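Side-chain contacts in importin subunit beta-1 (Saccharomyces cerevisiae, PDB 5OWU), which works as the importin beta subunit in nuclear protein import, pairing with importin alpha, which recognises the classical nuclear localization signal of the cargo: residues A523-V528 / L580-R585; E770-Y775 / A811-G816. One frame throughout, in Å; residues are numbered along the deposited sequence.

Both contacts belong to the all-helical superhelix of HEAT repeats, and they come in series along the chain: contact 1 is complete before contact 2 begins. Contact 1 joins two successive repeats, HEAT 12 and HEAT 13, through helices 516-530 and 563-586. Contact 2 joins the residues around the start of HEAT 18 to those around its end, between segment 770-775, on the short helix 769-772, and segment 811-816, at the end of helix 796-812. Their centres lie about 43 Å apart, and their nearest atoms about 27 Å, so they do not touch. Contact 1 thus joins one repeat to the next, whereas contact 2 links the two ends of one repeat near the C-terminal end of the chain.

Contact 1 of 2, residues A523-V528 / L580-R585; sequences ALTTMV and LAAVIR
Val-528 lays its two methyls over Ala-582 and Val-583, one on each. The setting is the stacking of HEAT repeats: helix 516-530 of HEAT 12 and helix 563-586 of HEAT 13 run the same way, their local axes 9.3 Å apart and only 6° from parallel. The contact is carried by small side chains. CG1 of Val-528 stands anti to its backbone N (chi1 171°), which carries this methyl across to the second helix; it rests 3.7 Å from the carbonyl O of Ala-582 and somewhat farther, 4.2 Å, from the CB of that residue. The other branch turns to the neighbouring valine, CG2 of Val-528 meeting CG2 of Val-583 at 3.9 Å, and the two side chains cross at about a right angle.

One turn earlier on the first helix, Thr-525 brings its methyl to the same alanine, with CG2 of Thr-525 4.1 Å from CB of Ala-582. The Ala-582 methyl, directed at helix 516-530, is therefore touched by one branch from each of two successive turns. Thr-525 keeps its hydroxyl for its own helix, in a weak hydrogen bond to the Phe-521 carbonyl. Helix 536-553 packs against both valines, through Ile-542 on Val-528 and Ser-543 on Val-583. Beyond this apolar patch, the two repeats are also tied by a polar link, in which NZ of Lys-586 hydrogen-bonds the carbonyl O of Val-528.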
ATOM      1  N   ALA A 523       9.335  13.368  16.957  1.00 23.06           N
ATOM      2  CA  ALA A 523      10.004  14.612  16.597  1.00 24.85           C
ATOM      3  C   ALA A 523      11.403  14.649  17.186  1.00 23.76           C
ATOM      4  O   ALA A 523      12.342  15.117  16.523  1.00 24.73           O
ATOM      5  CB  ALA A 523       9.183  15.819  17.054  1.00 25.40           C
ATOM      6  N   LEU A 524      11.580  14.086  18.386  1.00 24.02           N
ATOM      7  CA  LEU A 524      12.920  14.036  18.953  1.00 25.64           C
ATOM      8  C   LEU A 524      13.855  13.257  18.044  1.00 25.85           C
ATOM      9  O   LEU A 524      15.016  13.641  17.855  1.00 29.93           O
ATOM     10  CB  LEU A 524      12.891  13.425  20.356  1.00 26.48           C
ATOM     11  CG  LEU A 524      12.342  14.323  21.469  1.00 27.84           C
ATOM     12  CD1 LEU A 524      12.351  13.557  22.775  1.00 27.79           C
ATOM     13  CD2 LEU A 524      13.136  15.611  21.601  1.00 25.09           C
ATOM     14  N   THR A 525      13.354  12.183  17.432  1.00 25.70           N
ATOM     15  CA  THR A 525      14.198  11.435  16.514  1.00 29.03           C
ATOM     16  C   THR A 525      14.646  12.333  15.372  1.00 27.69           C
ATOM     17  O   THR A 525      15.840  12.402  15.047  1.00 26.13           O
ATOM     18  CB  THR A 525      13.452  10.202  16.012  1.00 34.00           C
ATOM     19  OG1 THR A 525      13.204   9.328  17.127  1.00 32.96           O
ATOM     20  CG2 THR A 525      14.267   9.458  14.976  1.00 29.35           C
ATOM     21  N   THR A 526      13.706  13.086  14.796  1.00 26.83           N
ATOM     22  CA  THR A 526      14.070  14.054  13.768  1.00 24.50           C
ATOM     23  C   THR A 526      15.122  15.021  14.298  1.00 30.08           C
ATOM     24  O   THR A 526      16.136  15.277  13.633  1.00 27.67           O
ATOM     25  CB  THR A 526      12.818  14.803  13.292  1.00 28.09           C
ATOM     26  OG1 THR A 526      11.925  13.885  12.652  1.00 28.17           O
ATOM     27  CG2 THR A 526      13.170  15.908  12.315  1.00 25.37           C
ATOM     28  N   MET A 527      14.922  15.545  15.519  1.00 25.34           N
ATOM     29  CA  MET A 527      15.888  16.511  16.032  1.00 24.88           C
ATOM     30  C   MET A 527      17.271  15.887  16.070  1.00 29.66           C
ATOM     31  O   MET A 527      18.273  16.535  15.733  1.00 25.50           O
ATOM     32  CB  MET A 527      15.502  17.000  17.428  1.00 26.30           C
ATOM     33  CG  MET A 527      14.123  17.595  17.551  1.00 25.44           C
ATOM     34  SD  MET A 527      13.817  18.885  16.355  1.00 30.53           S
ATOM     35  CE  MET A 527      14.696  20.276  17.070  1.00 33.89           C
ATOM     36  N   VAL A 528      17.340  14.613  16.458  1.00 29.19           N
ATOM     37  CA  VAL A 528      18.630  13.947  16.532  1.00 29.63           C
ATOM     38  C   VAL A 528      19.231  13.842  15.143  1.00 32.59           C
ATOM     39  O   VAL A 528      20.393  14.197  14.916  1.00 30.31           O
ATOM     40  CB  VAL A 528      18.486  12.561  17.183  1.00 34.55           C
ATOM     41  CG1 VAL A 528      19.796  11.771  17.063  1.00 29.02           C
ATOM     42  CG2 VAL A 528      18.084  12.701  18.625  1.00 29.13           C
ATOM     43  N   LEU A 580      16.490   6.331  21.422  1.00 27.83           N
ATOM     44  CA  LEU A 580      17.789   5.950  21.969  1.00 33.26           C
ATOM     45  C   LEU A 580      18.671   5.326  20.898  1.00 25.14           C
ATOM     46  O   LEU A 580      19.872   5.606  20.828  1.00 30.83           O
ATOM     47  CB  LEU A 580      17.594   4.984  23.140  1.00 32.74           C
ATOM     48  CG  LEU A 580      18.846   4.413  23.817  1.00 38.67           C
ATOM     49  CD1 LEU A 580      19.740   5.515  24.355  1.00 37.72           C
ATOM     50  CD2 LEU A 580      18.445   3.460  24.938  1.00 30.71           C
ATOM     51  N   ALA A 581      18.092   4.478  20.048  1.00 26.81           N
ATOM     52  CA  ALA A 581      18.859   3.919  18.945  1.00 28.32           C
ATOM     53  C   ALA A 581      19.374   5.024  18.037  1.00 32.73           C
ATOM     54  O   ALA A 581      20.542   5.000  17.618  1.00 30.16           O
ATOM     55  CB  ALA A 581      18.008   2.923  18.158  1.00 30.85           C
ATOM     56  N   ALA A 582      18.525   6.019  17.736  1.00 33.32           N
ATOM     57  CA  ALA A 582      18.992   7.128  16.903  1.00 34.51           C
ATOM     58  C   ALA A 582      20.119   7.901  17.585  1.00 30.46           C
ATOM     59  O   ALA A 582      21.091   8.306  16.933  1.00 29.24           O
ATOM     60  CB  ALA A 582      17.833   8.068  16.557  1.00 32.94           C
ATOM     61  N   VAL A 583      20.005   8.123  18.897  1.00 28.41           N
ATOM     62  CA  VAL A 583      21.045   8.835  19.639  1.00 28.34           C
ATOM     63  C   VAL A 583      22.362   8.068  19.566  1.00 30.76           C
ATOM     64  O   VAL A 583      23.425   8.640  19.296  1.00 30.35           O
ATOM     65  CB  VAL A 583      20.600   9.051  21.100  1.00 30.57           C
ATOM     66  CG1 VAL A 583      21.767   9.504  21.981  1.00 34.87           C
ATOM     67  CG2 VAL A 583      19.479  10.077  21.166  1.00 37.50           C
ATOM     68  N   ILE A 584      22.303   6.758  19.793  1.00 33.94           N
ATOM     69  CA  ILE A 584      23.517   5.943  19.803  1.00 27.45           C
ATOM     70  C   ILE A 584      24.191   5.994  18.439  1.00 37.84           C
ATOM     71  O   ILE A 584      25.408   6.183  18.331  1.00 37.46           O
ATOM     72  CB  ILE A 584      23.181   4.501  20.214  1.00 33.36           C
ATOM     73  CG1 ILE A 584      22.791   4.459  21.691  1.00 34.62           C
ATOM     74  CG2 ILE A 584      24.361   3.549  19.919  1.00 34.98           C
ATOM     75  CD1 ILE A 584      22.070   3.185  22.105  1.00 35.43           C
ATOM     76  N   ARG A 585      23.405   5.842  17.373  1.00 30.61           N
ATOM     77  CA  ARG A 585      23.997   5.859  16.040  1.00 37.24           C
ATOM     78  C   ARG A 585      24.553   7.232  15.683  1.00 42.42           C
ATOM     79  O   ARG A 585      25.575   7.329  14.995  1.00 39.76           O
ATOM     80  CB  ARG A 585      22.966   5.416  15.002  1.00 41.68           C
ATOM     81  CG  ARG A 585      22.760   3.921  14.976  1.00 34.82           C
ATOM     82  CD  ARG A 585      22.264   3.454  13.621  1.00 39.46           C
ATOM     83  NE  ARG A 585      21.654   2.133  13.718  1.00 44.42           N
ATOM     84  CZ  ARG A 585      22.283   0.987  13.485  1.00 44.05           C
ATOM     85  NH1 ARG A 585      23.555   0.979  13.116  1.00 45.21           N
ATOM     86  NH2 ARG A 585      21.628  -0.157  13.615  1.00 45.95           N
TER

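Contact 2 of 2, residues E770-Y775 / A811-G816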
ATOM      1  N   GLU A 770      38.048 -15.256 -10.767  1.00 31.06           N
ATOM      2  CA  GLU A 770      37.791 -16.640 -11.147  1.00 40.85           C
ATOM      3  C   GLU A 770      36.642 -17.231 -10.344  1.00 35.32           C
ATOM      4  O   GLU A 770      35.947 -18.133 -10.825  1.00 35.45           O
ATOM      5  CB  GLU A 770      39.056 -17.491 -10.973  1.00 41.02           C
ATOM      6  CG  GLU A 770      39.500 -17.714  -9.529  1.00 43.74           C
ATOM      7  CD  GLU A 770      40.191 -16.504  -8.918  1.00 60.07           C
ATOM      8  OE1 GLU A 770      40.259 -15.442  -9.580  1.00 51.41           O
ATOM      9  OE2 GLU A 770      40.671 -16.624  -7.769  1.00 61.26           O
ATOM     10  N   ALA A 771      36.421 -16.739  -9.127  1.00 28.63           N
ATOM     11  CA  ALA A 771      35.300 -17.222  -8.335  1.00 29.26           C
ATOM     12  C   ALA A 771      33.980 -16.650  -8.834  1.00 28.04           C
ATOM     13  O   ALA A 771      32.947 -17.327  -8.774  1.00 30.78           O
ATOM     14  CB  ALA A 771      35.512 -16.872  -6.863  1.00 34.06           C
ATOM     15  N   LEU A 772      33.992 -15.409  -9.329  1.00 29.79           N
ATOM     16  CA  LEU A 772      32.757 -14.772  -9.772  1.00 30.97           C
ATOM     17  C   LEU A 772      32.387 -15.157 -11.200  1.00 34.68           C
ATOM     18  O   LEU A 772      31.202 -15.126 -11.561  1.00 30.56           O
ATOM     19  CB  LEU A 772      32.888 -13.247  -9.668  1.00 35.94           C
ATOM     20  CG  LEU A 772      31.628 -12.437  -9.977  1.00 38.35           C
ATOM     21  CD1 LEU A 772      30.640 -12.540  -8.834  1.00 37.59           C
ATOM     22  CD2 LEU A 772      31.962 -10.979 -10.271  1.00 38.17           C
ATOM     23  N   PHE A 773      33.374 -15.547 -12.007  1.00 36.86           N
ATOM     24  CA  PHE A 773      33.188 -15.693 -13.452  1.00 35.26           C
ATOM     25  C   PHE A 773      31.940 -16.470 -13.852  1.00 28.06           C
ATOM     26  O   PHE A 773      31.196 -15.986 -14.721  1.00 34.71           O
ATOM     27  CB  PHE A 773      34.443 -16.341 -14.053  1.00 37.73           C
ATOM     28  CG  PHE A 773      34.355 -16.568 -15.537  1.00 40.32           C
ATOM     29  CD1 PHE A 773      34.284 -15.496 -16.412  1.00 38.41           C
ATOM     30  CD2 PHE A 773      34.347 -17.852 -16.056  1.00 42.74           C
ATOM     31  CE1 PHE A 773      34.204 -15.699 -17.777  1.00 38.71           C
ATOM     32  CE2 PHE A 773      34.264 -18.060 -17.428  1.00 40.60           C
ATOM     33  CZ  PHE A 773      34.193 -16.981 -18.282  1.00 37.09           C
ATOM     34  N   PRO A 774      31.647 -17.650 -13.295  1.00 35.72           N
ATOM     35  CA  PRO A 774      30.498 -18.424 -13.790  1.00 33.91           C
ATOM     36  C   PRO A 774      29.137 -17.849 -13.428  1.00 28.72           C
ATOM     37  O   PRO A 774      28.119 -18.449 -13.794  1.00 34.31           O
ATOM     38  CB  PRO A 774      30.704 -19.804 -13.141  1.00 37.97           C
ATOM     39  CG  PRO A 774      31.525 -19.534 -11.931  1.00 35.44           C
ATOM     40  CD  PRO A 774      32.436 -18.413 -12.306  1.00 35.04           C
ATOM     41  N   TYR A 775      29.076 -16.716 -12.730  1.00 34.88           N
ATOM     42  CA  TYR A 775      27.814 -16.115 -12.322  1.00 35.93           C
ATOM     43  C   TYR A 775      27.541 -14.784 -13.006  1.00 28.18           C
ATOM     44  O   TYR A 775      26.492 -14.176 -12.753  1.00 36.85           O
ATOM     45  CB  TYR A 775      27.801 -15.924 -10.800  1.00 31.62           C
ATOM     46  CG  TYR A 775      28.136 -17.189 -10.059  1.00 29.23           C
ATOM     47  CD1 TYR A 775      27.240 -18.245 -10.028  1.00 32.17           C
ATOM     48  CD2 TYR A 775      29.352 -17.336  -9.406  1.00 33.19           C
ATOM     49  CE1 TYR A 775      27.534 -19.403  -9.363  1.00 32.76           C
ATOM     50  CE2 TYR A 775      29.661 -18.504  -8.739  1.00 30.91           C
ATOM     51  CZ  TYR A 775      28.749 -19.532  -8.720  1.00 31.78           C
ATOM     52  OH  TYR A 775      29.043 -20.700  -8.062  1.00 36.87           O
ATOM     53  N   ALA A 811      35.270  -3.990 -14.647  1.00 45.49           N
ATOM     54  CA  ALA A 811      36.645  -3.729 -14.238  1.00 43.04           C
ATOM     55  C   ALA A 811      37.336  -4.991 -13.743  1.00 53.00           C
ATOM     56  O   ALA A 811      38.565  -5.089 -13.803  1.00 44.85           O
ATOM     57  CB  ALA A 811      36.671  -2.667 -13.141  1.00 48.01           C
ATOM     58  N   MET A 812      36.573  -5.954 -13.226  1.00 47.75           N
ATOM     59  CA  MET A 812      37.189  -7.162 -12.692  1.00 45.71           C
ATOM     60  C   MET A 812      37.723  -8.080 -13.784  1.00 52.83           C
ATOM     61  O   MET A 812      38.599  -8.907 -13.513  1.00 45.60           O
ATOM     62  CB  MET A 812      36.186  -7.926 -11.838  1.00 34.53           C
ATOM     63  CG  MET A 812      35.908  -7.282 -10.500  1.00 38.73           C
ATOM     64  SD  MET A 812      34.654  -8.172  -9.593  1.00 40.04           S
ATOM     65  CE  MET A 812      35.404  -9.793  -9.482  1.00 38.40           C
ATOM     66  N   PHE A 813      37.197  -7.991 -15.006  1.00 40.31           N
ATOM     67  CA  PHE A 813      37.630  -8.886 -16.078  1.00 42.12           C
ATOM     68  C   PHE A 813      38.208  -8.084 -17.239  1.00 60.65           C
ATOM     69  O   PHE A 813      37.488  -7.767 -18.201  1.00 53.20           O
ATOM     70  CB  PHE A 813      36.465  -9.751 -16.562  1.00 40.55           C
ATOM     71  CG  PHE A 813      35.893 -10.669 -15.505  1.00 43.59           C
ATOM     72  CD1 PHE A 813      34.886 -10.233 -14.660  1.00 35.26           C
ATOM     73  CD2 PHE A 813      36.352 -11.976 -15.374  1.00 45.34           C
ATOM     74  CE1 PHE A 813      34.352 -11.074 -13.698  1.00 41.26           C
ATOM     75  CE2 PHE A 813      35.819 -12.825 -14.412  1.00 35.32           C
ATOM     76  CZ  PHE A 813      34.822 -12.374 -13.576  1.00 35.13           C
ATOM     77  N   PRO A 814      39.498  -7.740 -17.216  1.00 63.16           N
ATOM     78  CA  PRO A 814      40.106  -7.094 -18.387  1.00 64.71           C
ATOM     79  C   PRO A 814      40.509  -8.063 -19.487  1.00 69.86           C
ATOM     80  O   PRO A 814      40.980  -7.612 -20.535  1.00 78.62           O
ATOM     81  CB  PRO A 814      41.333  -6.399 -17.786  1.00 70.70           C
ATOM     82  CG  PRO A 814      41.742  -7.295 -16.673  1.00 66.16           C
ATOM     83  CD  PRO A 814      40.460  -7.869 -16.101  1.00 63.76           C
ATOM     84  N   ASP A 815      40.337  -9.370 -19.285  1.00 69.65           N
ATOM     85  CA  ASP A 815      40.708 -10.355 -20.293  1.00 72.93           C
ATOM     86  C   ASP A 815      39.730 -10.418 -21.457  1.00 68.88           C
ATOM     87  O   ASP A 815      39.996 -11.144 -22.419  1.00 69.25           O
ATOM     88  CB  ASP A 815      40.820 -11.746 -19.655  1.00 77.27           C
ATOM     89  CG  ASP A 815      39.558 -12.159 -18.916  1.00 73.04           C
ATOM     90  OD1 ASP A 815      38.819 -11.270 -18.445  1.00 62.88           O
ATOM     91  OD2 ASP A 815      39.309 -13.379 -18.809  1.00 72.20           O
ATOM     92  N   GLY A 816      38.611  -9.701 -21.400  1.00 54.24           N
ATOM     93  CA  GLY A 816      37.619  -9.795 -22.453  1.00 47.91           C
ATOM     94  C   GLY A 816      36.727 -11.013 -22.362  1.00 50.41           C
ATOM     95  O   GLY A 816      35.929 -11.244 -23.274  1.00 46.89           O
TER
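The carbonyl O of Leu-772 takes a hydrogen bond from the backbone N of Tyr-775 at 2.9 Å, holding the short turn from which Leu-772 and Phe-773 meet Phe-813. The contact joins the two ends of HEAT 18 (773-812): Leu-772 and Phe-773 around its start pack against Met-812 and Phe-813 around its end. The Phe-813 ring comes in between the two side chains. At the edge of that ring, near its plane, CD2 of Leu-772 lies 4.2 Å from CE1 of Phe-813. On the Phe-773 side, CE2 of Phe-813 approaches CD1 of Phe-773 to 3.7 Å, the planes inclined at 49° with centroids 5.9 Å apart, an oblique pairing. The ring also reaches the backbone: CZ of Phe-813 is 3.7 Å from CA of Phe-773.

Were Phe-813 an alanine, a gap would probably open beside Leu-772 and Phe-773, and the Phe-773 ring would probably lose its aromatic partner. Val-762 of helix 741-764 touches both Leu-772 and Met-812, while Ile-818 touches both phenylalanines. Met-812 completes the apolar cluster by bending at its last torsion (chi3 58°), which sets its terminal methyl across the leucine branch, CE of Met-812 lying 3.7 Å from CD2 of Leu-772.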